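Malonyl-CoA decarboxylase (Rhodopseudomonas palustris, PDB 4KSA) probably catalyses the decarboxylation of malonyl-CoA to acetyl-CoA and carbon dioxide. Local coordinates at residues A[139-144]-A[271-276]. Sequence-based numbering, arbitrary orientation.
Sequences MREAVL and TQQGLA
With CG anti to the backbone N (chi1 -162°) and a bend at chi2 (-137°), Arg140 on helix 132-146 lays its CD against Gly274 O, and the guanidinium beyond it meets the backbone carbonyls of Gly274 and Ala276. NH2 serves both: it bonds Ala276 O at 2.5 Å, and Gly274 O at 3.1 Å by a nearly straight bond (171°). Both acceptors lie at the guanidinium edge, although NH2 stands well above the carbonyl plane of Gly274. NH1 adds a weak bond to Ala276 O. Over one face of the guanidinium, Leu144 CD1 sits 3.6 Å above the centre, while NE forms a salt bridge with Asp157 of helix 154-167. Glu141 also has CG anti to its backbone N; its extended chain crosses that of Gln273 at about a right angle, CD lying 3.4 Å from Gln273 CB. A water accepts from Gly274 N and donates to Glu141 OE2, both at 2.6 Å. Gly274 CA comes within 4.0 Å of Glu141 CA. An alanine at Arg140 would probably leave the carbonyls of Gly274 and Ala276 without these donors and Asp157 without its cationic mate. The contact thus joins the N-terminal helical domain to the loop between strand 262-270 and helix 284-295 in the C-terminal domain, and the carboxylate of Asp157 probably balances the positive charge of the buried guanidinium while NH2 satisfies backbone oxygens.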
HETATM    1  N   MSE A 139      11.549 -28.936  -9.202  1.00 38.36           N
HETATM    2  CA  MSE A 139      11.406 -30.381  -9.364  1.00 40.62           C
HETATM    3  C   MSE A 139      10.832 -30.713 -10.744  1.00 37.95           C
HETATM    4  O   MSE A 139      11.229 -31.679 -11.382  1.00 34.56           O
HETATM    5  CB  MSE A 139      10.495 -30.936  -8.263  1.00 48.21           C
HETATM    6  CG  MSE A 139      10.329 -32.471  -8.271  1.00 57.21           C
HETATM    7 SE   MSE A 139       9.428 -33.150  -6.675  1.00 67.53          SE
HETATM    8  CE  MSE A 139       7.816 -33.821  -7.458  1.00 62.38           C
ATOM      9  N   ARG A 140       9.901 -29.900 -11.211  1.00 36.70           N
ATOM     10  CA  ARG A 140       9.322 -30.139 -12.508  1.00 37.79           C
ATOM     11  C   ARG A 140      10.395 -29.893 -13.568  1.00 37.20           C
ATOM     12  O   ARG A 140      10.429 -30.541 -14.607  1.00 38.08           O
ATOM     13  CB  ARG A 140       8.122 -29.216 -12.723  1.00 39.96           C
ATOM     14  CG  ARG A 140       7.205 -29.687 -13.834  1.00 42.58           C
ATOM     15  CD  ARG A 140       6.746 -28.543 -14.722  1.00 42.14           C
ATOM     16  NE  ARG A 140       6.223 -29.087 -15.964  1.00 41.94           N
ATOM     17  CZ  ARG A 140       5.944 -28.378 -17.046  1.00 42.43           C
ATOM     18  NH1 ARG A 140       5.478 -28.993 -18.124  1.00 45.15           N
ATOM     19  NH2 ARG A 140       6.130 -27.069 -17.056  1.00 41.95           N
ATOM     20  N   GLU A 141      11.280 -28.947 -13.298  1.00 38.56           N
ATOM     21  CA  GLU A 141      12.366 -28.652 -14.232  1.00 40.19           C
ATOM     22  C   GLU A 141      13.214 -29.922 -14.418  1.00 39.59           C
ATOM     23  O   GLU A 141      13.636 -30.242 -15.529  1.00 36.51           O
ATOM     24  CB  GLU A 141      13.228 -27.518 -13.682  1.00 40.45           C
ATOM     25  CG  GLU A 141      14.391 -27.125 -14.556  1.00 43.70           C
ATOM     26  CD  GLU A 141      15.244 -26.024 -13.926  1.00 50.09           C
ATOM     27  OE1 GLU A 141      16.332 -25.742 -14.470  1.00 51.84           O
ATOM     28  OE2 GLU A 141      14.828 -25.431 -12.893  1.00 51.11           O
ATOM     29  N   ALA A 142      13.435 -30.638 -13.313  1.00 38.99           N
ATOM     30  CA  ALA A 142      14.200 -31.877 -13.299  1.00 39.27           C
ATOM     31  C   ALA A 142      13.527 -32.960 -14.128  1.00 40.34           C
ATOM     32  O   ALA A 142      14.171 -33.603 -14.952  1.00 40.04           O
ATOM     33  CB  ALA A 142      14.372 -32.363 -11.877  1.00 38.73           C
ATOM     34  N   VAL A 143      12.234 -33.177 -13.921  1.00 40.82           N
ATOM     35  CA  VAL A 143      11.588 -34.208 -14.708  1.00 41.94           C
ATOM     36  C   VAL A 143      11.601 -33.787 -16.180  1.00 43.39           C
ATOM     37  O   VAL A 143      11.716 -34.630 -17.061  1.00 44.83           O
ATOM     38  CB  VAL A 143      10.142 -34.530 -14.200  1.00 40.02           C
ATOM     39  CG1 VAL A 143       9.797 -33.654 -13.033  1.00 40.19           C
ATOM     40  CG2 VAL A 143       9.130 -34.390 -15.323  1.00 38.58           C
ATOM     41  N   LEU A 144      11.507 -32.488 -16.457  1.00 42.45           N
ATOM     42  CA  LEU A 144      11.533 -32.047 -17.849  1.00 40.75           C
ATOM     43  C   LEU A 144      12.881 -32.367 -18.461  1.00 40.51           C
ATOM     44  O   LEU A 144      12.966 -32.756 -19.624  1.00 41.65           O
ATOM     45  CB  LEU A 144      11.258 -30.543 -17.973  1.00 37.44           C
ATOM     46  CG  LEU A 144       9.763 -30.217 -18.006  1.00 38.87           C
ATOM     47  CD1 LEU A 144       9.494 -28.724 -17.906  1.00 37.67           C
ATOM     48  CD2 LEU A 144       9.201 -30.775 -19.281  1.00 36.58           C
ATOM     49  N   THR A 271      11.335 -16.989 -17.538  1.00 38.48           N
ATOM     50  CA  THR A 271      12.447 -17.237 -16.626  1.00 36.31           C
ATOM     51  C   THR A 271      12.524 -18.517 -15.845  1.00 35.40           C
ATOM     52  O   THR A 271      13.583 -18.857 -15.333  1.00 37.08           O
ATOM     53  CB  THR A 271      12.590 -16.099 -15.612  1.00 34.87           C
ATOM     54  OG1 THR A 271      11.603 -16.249 -14.579  1.00 32.58           O
ATOM     55  CG2 THR A 271      12.404 -14.757 -16.312  1.00 33.60           C
ATOM     56  N   GLN A 272      11.421 -19.230 -15.740  1.00 36.17           N
ATOM     57  CA  GLN A 272      11.421 -20.463 -14.973  1.00 37.49           C
ATOM     58  C   GLN A 272      11.288 -21.698 -15.842  1.00 38.23           C
ATOM     59  O   GLN A 272      10.203 -22.007 -16.333  1.00 39.18           O
ATOM     60  CB  GLN A 272      10.280 -20.443 -13.943  1.00 39.08           C
ATOM     61  CG  GLN A 272      10.218 -19.190 -13.087  1.00 39.20           C
ATOM     62  CD  GLN A 272      11.506 -18.941 -12.336  1.00 39.50           C
ATOM     63  OE1 GLN A 272      12.157 -17.917 -12.525  1.00 38.56           O
ATOM     64  NE2 GLN A 272      11.884 -19.878 -11.481  1.00 39.35           N
ATOM     65  N   GLN A 273      12.403 -22.402 -16.021  1.00 41.07           N
ATOM     66  CA  GLN A 273      12.442 -23.640 -16.792  1.00 42.34           C
ATOM     67  C   GLN A 273      11.260 -24.560 -16.454  1.00 42.29           C
ATOM     68  O   GLN A 273      10.617 -25.101 -17.359  1.00 41.33           O
ATOM     69  CB  GLN A 273      13.755 -24.367 -16.514  1.00 47.19           C
ATOM     70  CG  GLN A 273      14.867 -23.939 -17.438  1.00 56.61           C
ATOM     71  CD  GLN A 273      14.527 -24.220 -18.900  1.00 62.63           C
ATOM     72  OE1 GLN A 273      15.131 -23.649 -19.817  1.00 64.65           O
ATOM     73  NE2 GLN A 273      13.556 -25.116 -19.122  1.00 65.58           N
ATOM     74  N   GLY A 274      10.982 -24.714 -15.153  1.00 39.88           N
ATOM     75  CA  GLY A 274       9.890 -25.550 -14.691  1.00 36.60           C
ATOM     76  C   GLY A 274       8.496 -25.039 -15.017  1.00 37.91           C
ATOM     77  O   GLY A 274       7.499 -25.697 -14.691  1.00 36.37           O
ATOM     78  N   LEU A 275       8.407 -23.867 -15.642  1.00 37.30           N
ATOM     79  CA  LEU A 275       7.105 -23.325 -15.993  1.00 38.75           C
ATOM     80  C   LEU A 275       6.850 -23.472 -17.475  1.00 40.10           C
ATOM     81  O   LEU A 275       5.773 -23.145 -17.962  1.00 40.71           O
ATOM     82  CB  LEU A 275       6.984 -21.861 -15.580  1.00 37.64           C
ATOM     83  CG  LEU A 275       6.917 -21.671 -14.058  1.00 40.61           C
ATOM     84  CD1 LEU A 275       6.797 -20.184 -13.725  1.00 35.82           C
ATOM     85  CD2 LEU A 275       5.742 -22.486 -13.486  1.00 37.48           C
ATOM     86  N   ALA A 276       7.841 -23.989 -18.191  1.00 41.62           N
ATOM     87  CA  ALA A 276       7.703 -24.208 -19.625  1.00 41.99           C
ATOM     88  C   ALA A 276       6.391 -24.914 -19.939  1.00 43.23           C
ATOM     89  O   ALA A 276       6.029 -25.903 -19.297  1.00 43.33           O
ATOM     90  CB  ALA A 276       8.857 -25.034 -20.137  1.00 39.48           C
TER
HETATM   91  O   HOH W   1      12.543 -24.199 -13.113  1.00 21.23           O